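Ancylostoma secreted protein 1 (Necator americanus, PDB 3NT8) is a secreted two-CAP-domain protein probably associated with the transition of infective hookworm larvae to parasitism. Local coordinates at residues 257-261 and 333-339; 269-273 and 418-422. Residues are numbered along the deposited sequence.

Both contacts belong to the second half of the chain, and both start from the loop between helix 235-253 and strand 275-276. Following the chain, 257-261 comes first and 269-273 second; then 333-339, at the end of helix 332-335, returns to 257-261 and closes contact 1 over 71 intervening residues. The chain next passes through strands 369-376 and 381-388 before 418-422 meets 269-273, closing contact 2 over 144 residues. Because the segments alternate, the two closures cross rather than nest. The centres of contact 1 and contact 2 lie about 21 Å apart and the nearest atoms of contacts 1 and 2 about 9 Å apart, so they do not touch. Contact 1 fixes the loop to the helical part of the second CAP domain, contact 2 to the cysteine-bearing C-terminal tail.

Contact 1 (257-261 and 333-339); sequences EPDAL and LKEYGVG
Segment 257-261 runs extended through E257, P258 and D259, then turns at A260 and L261 (phi/psi -63/-17 and -93/-5) against the end of a short helix and the loop after it. The register pairs D259 with K334 (CA-CA 4.7 Å) and A260 with G337 (4.5 Å). D259, with chi1 t, is the hub: OD1 accepts from L261 N at 2.8 Å, an Asx turn, and from V338 N at 3.2 Å, while OD2 accepts from G339 N at 3.0 Å. One carboxylate thus holds its own turn and the opposing loop together; a water links D259 OD2 to G339 O. A260 N donates to L333 O (3.1 Å), and A260 CB sits 3.2 Å from K334 O. L333 (t, p) brings CG to 3.4 Å from P258 O, and L261 (m, t) lays CD1 3.5 Å from V338 C. G337 leaves the helix with phi 105°; a CB there would clash with L261 CG and D259 OD1. E257 (m, m) and K334 (p, t, p, p) meet through a water, OE1 and NZ being 4.5 Å apart, and K334 NZ also bonds N331. This loop-to-helix-end junction lies within the second CAP domain: E257 reaches S251 of helix 235-253 and W330 of helix 318-330, L333 and V338 touch Y359 of helix 357-363, and R351 binds the carbonyls of Y336 and G337.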
loop_
_atom_site.group_PDB
_atom_site.type_symbol
_atom_site.label_atom_id
_atom_site.label_comp_id
_atom_site.label_asym_id
_atom_site.label_seq_id
_atom_site.Cartn_x
_atom_site.Cartn_y
_atom_site.Cartn_z
ATOM N N GLU A 257 8.688 -14.983 10.083
ATOM C CA GLU A 257 8.770 -13.533 9.943
ATOM C C GLU A 257 10.190 -13.035 10.365
ATOM O O GLU A 257 10.638 -13.328 11.450
ATOM C CB GLU A 257 7.632 -12.796 10.659
ATOM C CG GLU A 257 6.261 -12.949 10.050
ATOM C CD GLU A 257 6.114 -12.180 8.774
ATOM O OE1 GLU A 257 6.561 -11.027 8.706
ATOM O OE2 GLU A 257 5.582 -12.771 7.827
ATOM N N PRO A 258 10.889 -12.255 9.520
ATOM C CA PRO A 258 12.215 -11.755 9.925
ATOM C C PRO A 258 12.214 -10.720 11.051
ATOM O O PRO A 258 11.295 -9.908 11.162
ATOM C CB PRO A 258 12.779 -11.173 8.640
ATOM C CG PRO A 258 11.629 -11.055 7.720
ATOM C CD PRO A 258 10.618 -12.027 8.104
ATOM N N ASP A 259 13.229 -10.767 11.912
ATOM C CA ASP A 259 13.311 -9.880 13.041
ATOM C C ASP A 259 14.589 -9.087 12.885
ATOM O O ASP A 259 15.676 -9.680 12.690
ATOM C CB ASP A 259 13.331 -10.685 14.320
ATOM C CG ASP A 259 13.211 -9.808 15.604
ATOM O OD1 ASP A 259 13.633 -8.648 15.567
ATOM O OD2 ASP A 259 12.699 -10.275 16.654
ATOM N N ALA A 260 14.500 -7.756 12.972
ATOM C CA ALA A 260 15.714 -6.911 12.859
ATOM C C ALA A 260 16.720 -7.173 13.984
ATOM O O ALA A 260 17.873 -6.757 13.884
ATOM C CB ALA A 260 15.376 -5.428 12.837
ATOM N N LEU A 261 16.274 -7.816 15.065
ATOM C CA LEU A 261 17.141 -8.081 16.206
ATOM C C LEU A 261 17.832 -9.446 16.165
ATOM O O LEU A 261 18.698 -9.747 17.016
ATOM C CB LEU A 261 16.430 -7.821 17.530
ATOM C CG LEU A 261 16.334 -6.324 17.848
ATOM C CD1 LEU A 261 15.574 -6.207 19.080
ATOM C CD2 LEU A 261 17.734 -5.694 18.037
ATOM N N LEU A 333 8.587 -4.979 13.000
ATOM C CA LEU A 333 9.326 -6.130 13.443
ATOM C C LEU A 333 10.607 -6.257 12.655
ATOM O O LEU A 333 11.688 -6.534 13.240
ATOM C CB LEU A 333 8.490 -7.433 13.299
ATOM C CG LEU A 333 9.286 -8.720 13.595
ATOM C CD1 LEU A 333 9.661 -8.850 15.052
ATOM C CD2 LEU A 333 8.499 -9.971 13.185
ATOM N N LYS A 334 10.500 -6.099 11.336
ATOM C CA LYS A 334 11.670 -6.302 10.499
ATOM C C LYS A 334 12.519 -5.025 10.489
ATOM O O LYS A 334 13.716 -5.075 10.149
ATOM C CB LYS A 334 11.242 -6.709 9.095
ATOM C CG LYS A 334 10.293 -5.690 8.415
ATOM C CD LYS A 334 10.199 -6.011 6.843
ATOM C CE LYS A 334 9.343 -7.276 6.615
ATOM N NZ LYS A 334 7.987 -7.029 7.163
ATOM N N GLU A 335 11.904 -3.885 10.843
ATOM C CA GLU A 335 12.646 -2.616 10.841
ATOM C C GLU A 335 13.419 -2.308 12.118
ATOM O O GLU A 335 14.605 -1.903 12.062
ATOM C CB GLU A 335 11.759 -1.459 10.399
ATOM C CG GLU A 335 11.503 -1.554 8.888
ATOM C CD GLU A 335 10.794 -0.344 8.336
ATOM O OE1 GLU A 335 11.073 0.748 8.866
ATOM O OE2 GLU A 335 9.969 -0.481 7.381
ATOM N N TYR A 336 12.759 -2.526 13.259
ATOM C CA TYR A 336 13.304 -2.176 14.544
ATOM C C TYR A 336 13.622 -3.365 15.421
ATOM O O TYR A 336 14.673 -3.406 16.012
ATOM C CB TYR A 336 12.361 -1.185 15.281
ATOM C CG TYR A 336 11.964 0.054 14.450
ATOM C CD1 TYR A 336 12.921 0.973 14.012
ATOM C CD2 TYR A 336 10.635 0.316 14.143
ATOM C CE1 TYR A 336 12.556 2.144 13.254
ATOM C CE2 TYR A 336 10.246 1.492 13.398
ATOM C CZ TYR A 336 11.229 2.393 12.958
ATOM O OH TYR A 336 10.905 3.548 12.234
ATOM N N GLY A 337 12.695 -4.307 15.516
ATOM C CA GLY A 337 12.958 -5.589 16.100
ATOM C C GLY A 337 12.374 -5.741 17.490
ATOM O O GLY A 337 12.103 -4.759 18.159
ATOM N N VAL A 338 12.238 -6.991 17.916
ATOM C CA VAL A 338 11.779 -7.360 19.256
ATOM C C VAL A 338 12.841 -8.202 20.014
ATOM O O VAL A 338 13.152 -7.921 21.174
ATOM C CB VAL A 338 10.460 -8.137 19.211
ATOM C CG1 VAL A 338 10.162 -8.747 20.571
ATOM C CG2 VAL A 338 9.284 -7.188 18.788
ATOM N N GLY A 339 13.355 -9.245 19.368
ATOM C CA GLY A 339 14.360 -10.124 19.970
ATOM C C GLY A 339 13.735 -11.475 20.361
ATOM O O GLY A 339 12.534 -11.606 20.305
HETATM O O HOH W 1 7.214 -9.693 6.368
HETATM O O HOH W 2 10.444 -11.599 18.040
#

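Contact 2 (269-273 and 418-422); sequences AKMLK and EGLCS
At K270 (phi/psi -143/56) the first segment bends, bringing K270 CA to 3.7 Å from C421 SG; its CA-to-CB bond points away from 418-422, although K270 CB still lies 4.2 Å from C421 SG, and the side chain (p, t, t, p) carries NZ to a salt bridge with D365. M271 follows in extended conformation. Its O accepts from C421 N (2.9 Å) and takes a CA-H...O contact from L420 CA (3.2 Å), its N reaches G419 O through a water, and its side chain (t, p, p) sets CG 3.5 Å from L420 CD2, L420 being m, t. L272 (m, t) bridges C421, CA to CA 4.6 Å, and rests CD2 3.9 Å from C421 CB. K273 N then donates to C421 O (2.9 Å). C421 therefore bonds both neighbours of L272, the pattern of a single parallel beta bridge, although the segments run 84° apart end to end. K273, all t, stretches past L420 CB (4.0 Å from its own CB) to a long salt bridge, NZ to E418 OE2 at 3.9 Å. In 418-422, G419 turns with positive phi (85°). C421 is disulfide-bonded to C408, so the isolated bridge docks a disulfide-braced, cysteine-rich C-terminal tail onto the loop leading to edge strand 275-276 of the second CAP domain's sheet.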
loop_
_atom_site.group_PDB
_atom_site.type_symbol
_atom_site.label_atom_id
_atom_site.label_comp_id
_atom_site.label_asym_id
_atom_site.label_seq_id
_atom_site.Cartn_x
_atom_site.Cartn_y
_atom_site.Cartn_z
ATOM N N ALA A 269 2.994 -20.654 20.273
ATOM C CA ALA A 269 2.272 -21.870 20.717
ATOM C C ALA A 269 0.749 -21.766 20.690
ATOM O O ALA A 269 0.059 -22.799 20.565
ATOM C CB ALA A 269 2.714 -22.296 22.139
ATOM N N LYS A 270 0.207 -20.572 20.924
ATOM C CA LYS A 270 -1.259 -20.423 20.984
ATOM C C LYS A 270 -1.780 -19.117 20.371
ATOM O O LYS A 270 -2.485 -18.344 21.046
ATOM C CB LYS A 270 -1.773 -20.572 22.430
ATOM C CG LYS A 270 -1.170 -19.634 23.462
ATOM C CD LYS A 270 -1.806 -19.881 24.800
ATOM C CE LYS A 270 -1.300 -18.772 25.745
ATOM N NZ LYS A 270 -1.483 -17.344 25.120
ATOM N N MET A 271 -1.423 -18.895 19.109
ATOM C CA MET A 271 -1.793 -17.713 18.346
ATOM C C MET A 271 -3.198 -17.818 17.832
ATOM O O MET A 271 -3.479 -18.622 16.974
ATOM C CB MET A 271 -0.826 -17.505 17.178
ATOM C CG MET A 271 -1.071 -16.212 16.400
ATOM S SD MET A 271 -0.555 -14.661 17.227
ATOM C CE MET A 271 1.221 -14.992 17.329
ATOM N N LEU A 272 -4.090 -17.007 18.358
ATOM C CA LEU A 272 -5.498 -17.119 18.012
ATOM C C LEU A 272 -5.822 -16.488 16.642
ATOM O O LEU A 272 -5.220 -15.474 16.218
ATOM C CB LEU A 272 -6.313 -16.423 19.093
ATOM C CG LEU A 272 -6.287 -17.093 20.467
ATOM C CD1 LEU A 272 -6.794 -16.038 21.458
ATOM C CD2 LEU A 272 -7.156 -18.331 20.478
ATOM N N LYS A 273 -6.764 -17.104 15.946
ATOM C CA LYS A 273 -7.201 -16.592 14.655
ATOM C C LYS A 273 -8.162 -15.460 14.922
ATOM O O LYS A 273 -9.091 -15.628 15.686
ATOM C CB LYS A 273 -7.920 -17.694 13.840
ATOM C CG LYS A 273 -8.260 -17.269 12.387
ATOM C CD LYS A 273 -8.766 -18.484 11.556
ATOM C CE LYS A 273 -8.828 -18.161 10.073
ATOM N NZ LYS A 273 -9.589 -19.221 9.375
ATOM N N GLU A 418 -1.060 -23.726 9.134
ATOM C CA GLU A 418 -1.512 -22.335 9.380
ATOM C C GLU A 418 -1.051 -21.811 10.781
ATOM O O GLU A 418 -0.492 -20.731 10.877
ATOM C CB GLU A 418 -3.044 -22.242 9.208
ATOM C CG GLU A 418 -3.615 -20.887 9.221
ATOM C CD GLU A 418 -5.141 -20.861 9.352
ATOM O OE1 GLU A 418 -5.727 -21.787 9.934
ATOM O OE2 GLU A 418 -5.768 -19.872 8.898
ATOM N N GLY A 419 -1.266 -22.591 11.846
ATOM C CA GLY A 419 -0.700 -22.309 13.157
ATOM C C GLY A 419 -1.526 -21.344 13.980
ATOM O O GLY A 419 -1.006 -20.627 14.808
ATOM N N LEU A 420 -2.836 -21.343 13.752
ATOM C CA LEU A 420 -3.799 -20.443 14.406
ATOM C C LEU A 420 -4.921 -21.209 15.120
ATOM O O LEU A 420 -5.624 -21.993 14.488
ATOM C CB LEU A 420 -4.404 -19.496 13.356
ATOM C CG LEU A 420 -3.487 -18.454 12.702
ATOM C CD1 LEU A 420 -4.181 -17.738 11.535
ATOM C CD2 LEU A 420 -2.958 -17.440 13.681
ATOM N N CYS A 421 -5.063 -20.980 16.430
ATOM C CA CYS A 421 -6.144 -21.583 17.211
ATOM C C CYS A 421 -7.503 -20.921 16.896
ATOM O O CYS A 421 -7.656 -19.709 16.969
ATOM C CB CYS A 421 -5.870 -21.513 18.718
ATOM S SG CYS A 421 -4.174 -21.855 19.252
ATOM N N SER A 422 -8.495 -21.729 16.562
ATOM C CA SER A 422 -9.786 -21.213 16.124
ATOM C C SER A 422 -10.847 -22.072 16.771
ATOM O O SER A 422 -10.682 -23.283 16.958
ATOM C CB SER A 422 -9.894 -21.289 14.568
ATOM O OG SER A 422 -11.030 -20.624 13.994
HETATM O O HOH W 3 -0.211 -21.274 17.542
#